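Diacylglycerol O-acyltransferase (Marinobacter hydrocarbonoclasticus, PDB 6CHJ) makes wax esters and probably also transfers the acyl group of an acyl-CoA to a diacylglycerol, giving a triacylglycerol and CoA. Local coordinates at residues B[404-410]-B[426-432]; B[227-231]-B[283-289]; B[12-16]-B[107-111]. All coordinates share one frame. Residue numbers count along the deposited sequence, not the author numbering.

Contact 1 of 3, residues B[404-410]-B[426-432]; sequences DMDRLAL and IGCRRTL
Ala409 sits at the apolar centre, its CB 4.3 Å from Cys428 CB and 4.0 Å from Leu432 CD1. Leu432 (m, t) folds back over the pair, and its CD1 also reaches Leu410 CB at 3.5 Å; a side chain on Gly427 would crowd that methyl. Leu410 and Gly427 form an antiparallel non-hydrogen-bonded pair, CA to CA 4.4 Å. Just beyond, Cys428 N donates to Ala409 O (3.1 Å), which also takes a CA-H...O contact from Gly427 CA (3.1 Å). This is the open end of the hairpin made by strands 410-417 and 420-428. A type II turn, Met405 to Leu408, leads in; residues 429-431 curl helically, and Thr431 N bonds Cys428 SG (3.4 Å). At the polar edge, Asp404 (chi1 m) holds OD1 2.8 Å from both Ile426 O and Ala409 O, acceptor against acceptor. Oxygens this close would repel a bare carboxylate, which is consistent with a shared proton, though Arg239 offers OD2 a long, weak ion pair.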
loop_
_atom_site.group_PDB
_atom_site.type_symbol
_atom_site.label_atom_id
_atom_site.label_comp_id
_atom_site.label_asym_id
_atom_site.label_seq_id
_atom_site.Cartn_x
_atom_site.Cartn_y
_atom_site.Cartn_z
ATOM N N ASP B 404 -0.431 -5.752 14.002
ATOM C CA ASP B 404 -1.697 -6.396 14.323
ATOM C C ASP B 404 -1.835 -7.750 13.612
ATOM O O ASP B 404 -1.255 -7.996 12.544
ATOM C CB ASP B 404 -2.876 -5.528 13.916
ATOM C CG ASP B 404 -2.887 -4.205 14.605
ATOM O OD1 ASP B 404 -2.556 -4.150 15.813
ATOM O OD2 ASP B 404 -3.258 -3.219 13.938
ATOM N N MET B 405 -2.674 -8.602 14.203
ATOM C CA MET B 405 -3.000 -9.927 13.699
ATOM C C MET B 405 -4.495 -10.161 13.870
ATOM O O MET B 405 -5.141 -9.532 14.718
ATOM C CB MET B 405 -2.271 -11.029 14.484
ATOM C CG MET B 405 -0.896 -11.345 14.009
ATOM S SD MET B 405 -0.320 -12.780 14.911
ATOM C CE MET B 405 -1.631 -13.962 14.486
ATOM N N ASP B 406 -5.032 -11.098 13.068
ATOM C CA ASP B 406 -6.302 -11.740 13.393
ATOM C C ASP B 406 -6.311 -12.128 14.868
ATOM O O ASP B 406 -5.406 -12.822 15.336
ATOM C CB ASP B 406 -6.500 -13.007 12.545
ATOM C CG ASP B 406 -7.160 -12.749 11.188
ATOM O OD1 ASP B 406 -7.675 -11.642 10.921
ATOM O OD2 ASP B 406 -7.168 -13.692 10.377
ATOM N N ARG B 407 -7.332 -11.667 15.594
ATOM C CA ARG B 407 -7.556 -11.897 17.027
ATOM C C ARG B 407 -6.545 -11.184 17.928
ATOM O O ARG B 407 -6.531 -11.433 19.146
ATOM C CB ARG B 407 -7.624 -13.402 17.372
ATOM C CG ARG B 407 -8.959 -14.054 16.929
ATOM C CD ARG B 407 -8.877 -15.582 16.682
ATOM N NE ARG B 407 -7.945 -16.016 15.626
ATOM C CZ ARG B 407 -8.266 -16.215 14.346
ATOM N NH1 ARG B 407 -7.349 -16.646 13.497
ATOM N NH2 ARG B 407 -9.497 -15.992 13.913
ATOM N N LEU B 408 -5.705 -10.275 17.370
ATOM C CA LEU B 408 -4.977 -9.244 18.134
ATOM C C LEU B 408 -5.115 -7.919 17.364
ATOM O O LEU B 408 -4.169 -7.414 16.760
ATOM C CB LEU B 408 -3.501 -9.604 18.353
ATOM C CG LEU B 408 -3.226 -10.801 19.258
ATOM C CD1 LEU B 408 -1.784 -11.325 19.105
ATOM C CD2 LEU B 408 -3.537 -10.429 20.715
ATOM N N ALA B 409 -6.311 -7.321 17.411
ATOM C CA ALA B 409 -6.555 -6.102 16.644
ATOM C C ALA B 409 -5.639 -4.958 17.071
ATOM O O ALA B 409 -5.309 -4.100 16.240
ATOM C CB ALA B 409 -8.018 -5.682 16.766
ATOM N N LEU B 410 -5.187 -4.946 18.333
ATOM C CA LEU B 410 -4.470 -3.815 18.906
ATOM C C LEU B 410 -3.102 -4.253 19.404
ATOM O O LEU B 410 -2.978 -5.274 20.088
ATOM C CB LEU B 410 -5.262 -3.187 20.055
ATOM C CG LEU B 410 -4.694 -1.956 20.786
ATOM C CD1 LEU B 410 -4.504 -0.729 19.883
ATOM C CD2 LEU B 410 -5.592 -1.581 21.946
ATOM N N ILE B 426 -1.050 0.791 17.378
ATOM C CA ILE B 426 -1.432 0.435 16.011
ATOM C C ILE B 426 -2.593 -0.553 16.079
ATOM O O ILE B 426 -2.554 -1.519 16.852
ATOM C CB ILE B 426 -0.249 -0.143 15.211
ATOM C CG1 ILE B 426 -0.631 -0.325 13.742
ATOM C CG2 ILE B 426 0.278 -1.431 15.835
ATOM C CD1 ILE B 426 -0.514 0.931 12.934
ATOM N N GLY B 427 -3.636 -0.299 15.298
ATOM C CA GLY B 427 -4.837 -1.106 15.409
ATOM C C GLY B 427 -5.556 -1.248 14.084
ATOM O O GLY B 427 -5.385 -0.430 13.156
ATOM N N CYS B 428 -6.359 -2.316 14.000
ATOM C CA CYS B 428 -7.224 -2.491 12.841
ATOM C C CYS B 428 -8.270 -1.380 12.842
ATOM O O CYS B 428 -9.005 -1.215 13.819
ATOM C CB CYS B 428 -7.889 -3.865 12.859
ATOM S SG CYS B 428 -9.336 -3.949 11.776
ATOM N N ARG B 429 -8.318 -0.597 11.760
ATOM C CA ARG B 429 -9.241 0.537 11.693
ATOM C C ARG B 429 -10.706 0.119 11.850
ATOM O O ARG B 429 -11.494 0.866 12.430
ATOM C CB ARG B 429 -9.063 1.280 10.369
ATOM C CG ARG B 429 -9.999 2.473 10.226
ATOM C CD ARG B 429 -9.756 3.282 8.957
ATOM N NE ARG B 429 -10.483 4.550 9.014
ATOM C CZ ARG B 429 -9.972 5.698 9.459
ATOM N NH1 ARG B 429 -8.709 5.773 9.884
ATOM N NH2 ARG B 429 -10.732 6.783 9.476
ATOM N N ARG B 430 -11.106 -1.058 11.335
ATOM C CA ARG B 430 -12.521 -1.419 11.437
ATOM C C ARG B 430 -12.899 -1.885 12.840
ATOM O O ARG B 430 -13.917 -1.449 13.392
ATOM C CB ARG B 430 -12.897 -2.511 10.441
ATOM C CG ARG B 430 -14.320 -3.000 10.683
ATOM C CD ARG B 430 -14.586 -4.354 10.078
ATOM N NE ARG B 430 -13.918 -5.437 10.797
ATOM C CZ ARG B 430 -13.684 -6.643 10.272
ATOM N NH1 ARG B 430 -14.053 -6.898 9.014
ATOM N NH2 ARG B 430 -13.073 -7.593 10.989
ATOM N N THR B 431 -12.121 -2.789 13.428
ATOM C CA THR B 431 -12.604 -3.347 14.680
ATOM C C THR B 431 -12.393 -2.395 15.849
ATOM O O THR B 431 -13.034 -2.568 16.891
ATOM C CB THR B 431 -11.967 -4.730 14.934
ATOM O OG1 THR B 431 -10.554 -4.607 14.994
ATOM C CG2 THR B 431 -12.290 -5.683 13.777
ATOM N N LEU B 432 -11.567 -1.364 15.686
ATOM C CA LEU B 432 -11.262 -0.428 16.764
ATOM C C LEU B 432 -11.586 0.997 16.330
ATOM O O LEU B 432 -10.682 1.827 16.155
ATOM C CB LEU B 432 -9.806 -0.557 17.201
ATOM C CG LEU B 432 -9.593 -1.859 17.973
ATOM C CD1 LEU B 432 -8.146 -2.053 18.356
ATOM C CD2 LEU B 432 -10.485 -1.851 19.199
#

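Contact 2 of 3, residues B[227-231]-B[283-289]; sequences PRCML and ALPEKPL
Two irregular loops run antiparallel past each other here, one leading toward strand 239-247, the other joining helix 262-280 to strand 290-294 in a helix-loop-strand connection; both strands belong to the same mixed sheet. The CA register is Pro227 with Lys287 (6.2 Å), Cys229 with Pro285 (6.5 Å) and Met230 with Ala283 (6.7 Å), too wide for strand pairing, and no hydrogen bond crosses. Lys287, Pro288 and Leu289 have polyproline II backbone angles (phi near -70°, psi near 150°), and Pro227 is similarly extended.

Apolar contacts hold the loops together. Pro227 CB meets Pro285 CB at 4.0 Å; Cys229 SG lies 4.2 Å from Pro285 CG and 4.3 Å from Leu289 CD1; Met230 SD rests 3.9 Å from Ala283 CB; and Leu231 CD1 (rotamer m, t) touches Leu289 CD2 at 4.0 Å. Leu278 of helix 262-280 packs on both Met230 and Leu289.

Side chain also meets backbone: Pro227 sets CG 3.7 Å from Lys287 O and CD 3.3 Å from Pro288 O. Polar partners lie outside, as Asn375 for Pro227 O and Thr317 for Leu289 N. Within 227-231, Cys229, at chi1 t, turns its SG back to accept a hydrogen bond from Leu231 N at 3.6 Å.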
loop_
_atom_site.group_PDB
_atom_site.type_symbol
_atom_site.label_atom_id
_atom_site.label_comp_id
_atom_site.label_asym_id
_atom_site.label_seq_id
_atom_site.Cartn_x
_atom_site.Cartn_y
_atom_site.Cartn_z
ATOM N N PRO B 227 -10.569 -13.078 28.690
ATOM C CA PRO B 227 -11.974 -13.055 28.258
ATOM C C PRO B 227 -12.153 -12.800 26.766
ATOM O O PRO B 227 -11.326 -12.184 26.090
ATOM C CB PRO B 227 -12.563 -11.886 29.058
ATOM C CG PRO B 227 -11.384 -10.967 29.273
ATOM C CD PRO B 227 -10.181 -11.867 29.437
ATOM N N ARG B 228 -13.284 -13.267 26.256
ATOM C CA ARG B 228 -13.711 -12.815 24.950
ATOM C C ARG B 228 -13.816 -11.295 24.973
ATOM O O ARG B 228 -14.305 -10.704 25.939
ATOM C CB ARG B 228 -15.038 -13.469 24.569
ATOM C CG ARG B 228 -14.865 -14.885 23.982
ATOM C CD ARG B 228 -16.143 -15.436 23.348
ATOM N NE ARG B 228 -15.891 -16.071 22.050
ATOM C CZ ARG B 228 -16.208 -17.334 21.744
ATOM N NH1 ARG B 228 -16.798 -18.110 22.644
ATOM N NH2 ARG B 228 -15.938 -17.820 20.533
ATOM N N CYS B 229 -13.305 -10.660 23.921
ATOM C CA CYS B 229 -13.135 -9.214 23.898
ATOM C C CYS B 229 -13.167 -8.721 22.462
ATOM O O CYS B 229 -12.763 -9.431 21.535
ATOM C CB CYS B 229 -11.819 -8.794 24.550
ATOM S SG CYS B 229 -11.597 -7.012 24.645
ATOM N N MET B 230 -13.635 -7.483 22.298
ATOM C CA MET B 230 -13.715 -6.882 20.973
ATOM C C MET B 230 -12.332 -6.727 20.325
ATOM O O MET B 230 -12.226 -6.738 19.095
ATOM C CB MET B 230 -14.455 -5.541 21.060
ATOM C CG MET B 230 -13.566 -4.335 21.140
ATOM S SD MET B 230 -14.441 -2.745 21.306
ATOM C CE MET B 230 -14.870 -2.320 19.624
ATOM N N LEU B 231 -11.258 -6.601 21.120
ATOM C CA LEU B 231 -9.912 -6.616 20.545
ATOM C C LEU B 231 -9.562 -7.946 19.875
ATOM O O LEU B 231 -8.566 -8.020 19.151
ATOM C CB LEU B 231 -8.855 -6.327 21.620
ATOM C CG LEU B 231 -9.057 -5.125 22.556
ATOM C CD1 LEU B 231 -7.899 -4.982 23.518
ATOM C CD2 LEU B 231 -9.229 -3.834 21.791
ATOM N N ALA B 283 -18.356 -2.371 25.585
ATOM C CA ALA B 283 -17.771 -3.661 25.254
ATOM C C ALA B 283 -16.676 -4.027 26.244
ATOM O O ALA B 283 -15.738 -4.751 25.897
ATOM C CB ALA B 283 -17.226 -3.660 23.824
ATOM N N LEU B 284 -16.778 -3.524 27.468
ATOM C CA LEU B 284 -15.820 -3.861 28.511
ATOM C C LEU B 284 -16.191 -5.206 29.118
ATOM O O LEU B 284 -17.313 -5.359 29.612
ATOM C CB LEU B 284 -15.788 -2.780 29.588
ATOM C CG LEU B 284 -15.020 -3.153 30.855
ATOM C CD1 LEU B 284 -13.526 -3.124 30.597
ATOM C CD2 LEU B 284 -15.368 -2.255 32.054
ATOM N N PRO B 285 -15.304 -6.201 29.089
ATOM C CA PRO B 285 -15.641 -7.520 29.646
ATOM C C PRO B 285 -15.763 -7.473 31.160
ATOM O O PRO B 285 -15.232 -6.583 31.827
ATOM C CB PRO B 285 -14.460 -8.408 29.230
ATOM C CG PRO B 285 -13.649 -7.571 28.228
ATOM C CD PRO B 285 -13.919 -6.143 28.592
ATOM N N GLU B 286 -16.465 -8.475 31.702
ATOM C CA GLU B 286 -16.584 -8.595 33.154
ATOM C C GLU B 286 -15.262 -9.037 33.780
ATOM O O GLU B 286 -14.789 -8.431 34.744
ATOM C CB GLU B 286 -17.706 -9.573 33.507
ATOM C CG GLU B 286 -17.641 -10.107 34.929
ATOM C CD GLU B 286 -19.004 -10.525 35.465
ATOM O OE1 GLU B 286 -19.753 -9.644 35.959
ATOM O OE2 GLU B 286 -19.322 -11.737 35.386
ATOM N N LYS B 287 -14.649 -10.087 33.243
ATOM C CA LYS B 287 -13.301 -10.435 33.662
ATOM C C LYS B 287 -12.304 -9.386 33.161
ATOM O O LYS B 287 -12.481 -8.800 32.084
ATOM C CB LYS B 287 -12.917 -11.814 33.137
ATOM C CG LYS B 287 -13.482 -12.971 33.978
ATOM C CD LYS B 287 -13.312 -14.325 33.287
ATOM C CE LYS B 287 -12.189 -15.147 33.913
ATOM N NZ LYS B 287 -12.005 -16.469 33.211
ATOM N N PRO B 288 -11.247 -9.129 33.923
ATOM C CA PRO B 288 -10.259 -8.138 33.497
ATOM C C PRO B 288 -9.511 -8.588 32.244
ATOM O O PRO B 288 -9.424 -9.778 31.923
ATOM C CB PRO B 288 -9.317 -8.035 34.698
ATOM C CG PRO B 288 -9.431 -9.351 35.380
ATOM C CD PRO B 288 -10.864 -9.793 35.180
ATOM N N LEU B 289 -8.966 -7.604 31.527
ATOM C CA LEU B 289 -8.125 -7.913 30.382
ATOM C C LEU B 289 -6.764 -8.429 30.841
ATOM O O LEU B 289 -6.271 -8.065 31.920
ATOM C CB LEU B 289 -7.940 -6.682 29.504
ATOM C CG LEU B 289 -8.852 -6.556 28.296
ATOM C CD1 LEU B 289 -10.287 -6.426 28.727
ATOM C CD2 LEU B 289 -8.426 -5.334 27.488
#

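Contact 3 of 3, residues B[12-16]-B[107-111]; sequences LWLEK and LMDRE
Arg110 reaches across with an almost fully extended side chain, chi2 to chi4 all near 180° beyond an off-rotamer chi1 of -93°, and spends NH2 on two acceptors: Leu12 O at 2.8 Å and Glu15 OE1 at 3.0 Å, the latter a salt bridge. Leu12 O is available because helix 6-13 is ending. Leu14 is the first residue to leave helical angles, and the Glu15 N to Leu12 O bond is weak at 3.4 Å. Glu15 has its CA-CB bond directed toward 107-111 and, with chi1 and chi2 both t, places OE1 at the edge of the guanidinium, near its plane. Its other partners fix it further: OE2 accepts from Met21 N, OE1 from His135 NE2.

Packing surrounds this core. Leu12 (m, t) covers one face of the guanidinium, CD2 3.4 Å from Arg110 NE. At the far end Leu107 (m, t) sets CD2 3.6 Å from Glu15 OE2 and 3.9 Å from Lys16 O. The backbones stay well apart and run in opposite senses, Leu12 CA 9.4 Å from Arg110 CA and Lys16 CA 8.5 Å from Leu107 CA, so side chains do all the bridging from the 107-111 loop. Arg17 of the second subunit packs on Leu107.

Through Glu15 this polar network is tied to His135, the first histidine of the HHxxxDG signature that marks the active site in CoA-dependent acyltransferases.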
loop_
_atom_site.group_PDB
_atom_site.type_symbol
_atom_site.label_atom_id
_atom_site.label_comp_id
_atom_site.label_asym_id
_atom_site.label_seq_id
_atom_site.Cartn_x
_atom_site.Cartn_y
_atom_site.Cartn_z
ATOM N N LEU B 12 7.112 -14.526 7.195
ATOM C CA LEU B 12 6.661 -14.621 5.817
ATOM C C LEU B 12 5.393 -15.446 5.744
ATOM O O LEU B 12 4.444 -15.096 5.032
ATOM C CB LEU B 12 7.757 -15.241 4.949
ATOM C CG LEU B 12 8.932 -14.346 4.572
ATOM C CD1 LEU B 12 9.959 -15.144 3.810
ATOM C CD2 LEU B 12 8.427 -13.190 3.740
ATOM N N TRP B 13 5.342 -16.522 6.526
ATOM C CA TRP B 13 4.319 -17.537 6.343
ATOM C C TRP B 13 2.949 -17.039 6.799
ATOM O O TRP B 13 1.968 -17.134 6.054
ATOM C CB TRP B 13 4.746 -18.807 7.086
ATOM C CG TRP B 13 3.772 -19.927 6.974
ATOM C CD1 TRP B 13 3.554 -20.741 5.887
ATOM C CD2 TRP B 13 2.887 -20.376 7.995
ATOM N NE1 TRP B 13 2.579 -21.665 6.177
ATOM C CE2 TRP B 13 2.152 -21.463 7.465
ATOM C CE3 TRP B 13 2.634 -19.961 9.311
ATOM C CZ2 TRP B 13 1.182 -22.134 8.205
ATOM C CZ3 TRP B 13 1.675 -20.634 10.041
ATOM C CH2 TRP B 13 0.957 -21.703 9.486
ATOM N N LEU B 14 2.853 -16.487 8.005
ATOM C CA LEU B 14 1.541 -16.079 8.489
ATOM C C LEU B 14 1.144 -14.688 8.010
ATOM O O LEU B 14 0.130 -14.156 8.470
ATOM C CB LEU B 14 1.468 -16.163 10.018
ATOM C CG LEU B 14 2.496 -15.464 10.893
ATOM C CD1 LEU B 14 1.939 -14.131 11.236
ATOM C CD2 LEU B 14 2.691 -16.247 12.168
ATOM N N GLU B 15 1.908 -14.105 7.087
ATOM C CA GLU B 15 1.505 -12.857 6.463
ATOM C C GLU B 15 0.372 -13.109 5.476
ATOM O O GLU B 15 0.364 -14.114 4.744
ATOM C CB GLU B 15 2.696 -12.202 5.753
ATOM C CG GLU B 15 2.338 -10.969 4.944
ATOM C CD GLU B 15 3.520 -10.028 4.741
ATOM O OE1 GLU B 15 4.465 -10.425 4.028
ATOM O OE2 GLU B 15 3.510 -8.896 5.290
ATOM N N LYS B 16 -0.584 -12.174 5.464
ATOM C CA LYS B 16 -1.762 -12.193 4.607
ATOM C C LYS B 16 -2.172 -10.738 4.429
ATOM O O LYS B 16 -1.601 -9.842 5.060
ATOM C CB LYS B 16 -2.907 -13.038 5.215
ATOM C CG LYS B 16 -2.589 -14.536 5.453
ATOM C CD LYS B 16 -3.402 -15.165 6.591
ATOM C CE LYS B 16 -2.777 -16.502 7.047
ATOM N NZ LYS B 16 -3.103 -16.871 8.480
ATOM N N LEU B 107 0.890 -3.882 2.182
ATOM C CA LEU B 107 1.845 -4.962 1.947
ATOM C C LEU B 107 3.086 -4.469 1.223
ATOM O O LEU B 107 3.006 -3.667 0.287
ATOM C CB LEU B 107 1.198 -6.055 1.097
ATOM C CG LEU B 107 0.294 -7.064 1.788
ATOM C CD1 LEU B 107 -0.118 -8.114 0.779
ATOM C CD2 LEU B 107 0.947 -7.701 3.031
ATOM N N MET B 108 4.240 -4.973 1.636
ATOM C CA MET B 108 5.462 -4.671 0.914
ATOM C C MET B 108 5.668 -5.684 -0.204
ATOM O O MET B 108 5.188 -6.812 -0.145
ATOM C CB MET B 108 6.676 -4.678 1.840
ATOM C CG MET B 108 6.438 -4.057 3.165
ATOM S SD MET B 108 7.937 -3.842 4.126
ATOM C CE MET B 108 8.763 -2.636 3.063
ATOM N N ASP B 109 6.420 -5.268 -1.216
ATOM C CA ASP B 109 6.722 -6.106 -2.372
ATOM C C ASP B 109 7.837 -7.091 -2.027
ATOM O O ASP B 109 8.946 -6.676 -1.674
ATOM C CB ASP B 109 7.138 -5.202 -3.527
ATOM C CG ASP B 109 7.358 -5.947 -4.820
ATOM O OD1 ASP B 109 6.959 -7.134 -4.971
ATOM O OD2 ASP B 109 7.930 -5.296 -5.708
ATOM N N ARG B 110 7.563 -8.389 -2.149
ATOM C CA ARG B 110 8.565 -9.378 -1.747
ATOM C C ARG B 110 9.710 -9.521 -2.743
ATOM O O ARG B 110 10.748 -10.096 -2.391
ATOM C CB ARG B 110 7.907 -10.737 -1.530
ATOM C CG ARG B 110 7.500 -10.960 -0.087
ATOM C CD ARG B 110 6.914 -12.333 0.134
ATOM N NE ARG B 110 6.167 -12.324 1.377
ATOM C CZ ARG B 110 5.535 -13.363 1.900
ATOM N NH1 ARG B 110 5.541 -14.540 1.279
ATOM N NH2 ARG B 110 4.905 -13.212 3.064
ATOM N N GLU B 111 9.555 -9.015 -3.964
ATOM C CA GLU B 111 10.576 -9.163 -4.988
ATOM C C GLU B 111 11.719 -8.153 -4.855
ATOM O O GLU B 111 12.705 -8.254 -5.599
ATOM C CB GLU B 111 9.925 -9.074 -6.371
ATOM C CG GLU B 111 9.143 -10.341 -6.780
ATOM C CD GLU B 111 9.927 -11.242 -7.741
ATOM O OE1 GLU B 111 9.579 -11.311 -8.944
ATOM O OE2 GLU B 111 10.904 -11.878 -7.293
#

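Overall arrangement
Contacts 1 and 2 form one continuous patch although their centres are 15 Å apart: Ala409 N and Leu231 O lie 2.9 Å apart, probably hydrogen-bonded, Leu432 CD2 packs 3.5 Å from Leu231 CD2, and Met230 CE comes 3.3 Å from Thr431 O. Contact 3 stands apart, beside His135, the first histidine of the HHxxxDG motif; its centre is 18 Å from that of contact 1, nearest atoms about 5 Å apart, and 31 Å from that of contact 2, nearest atoms about 15 Å. The dimer links contacts 1 and 3 another way: Arg430 of contact 1 makes a long, weak ion pair with Glu111 of the second subunit, a residue of that subunit's contact 3.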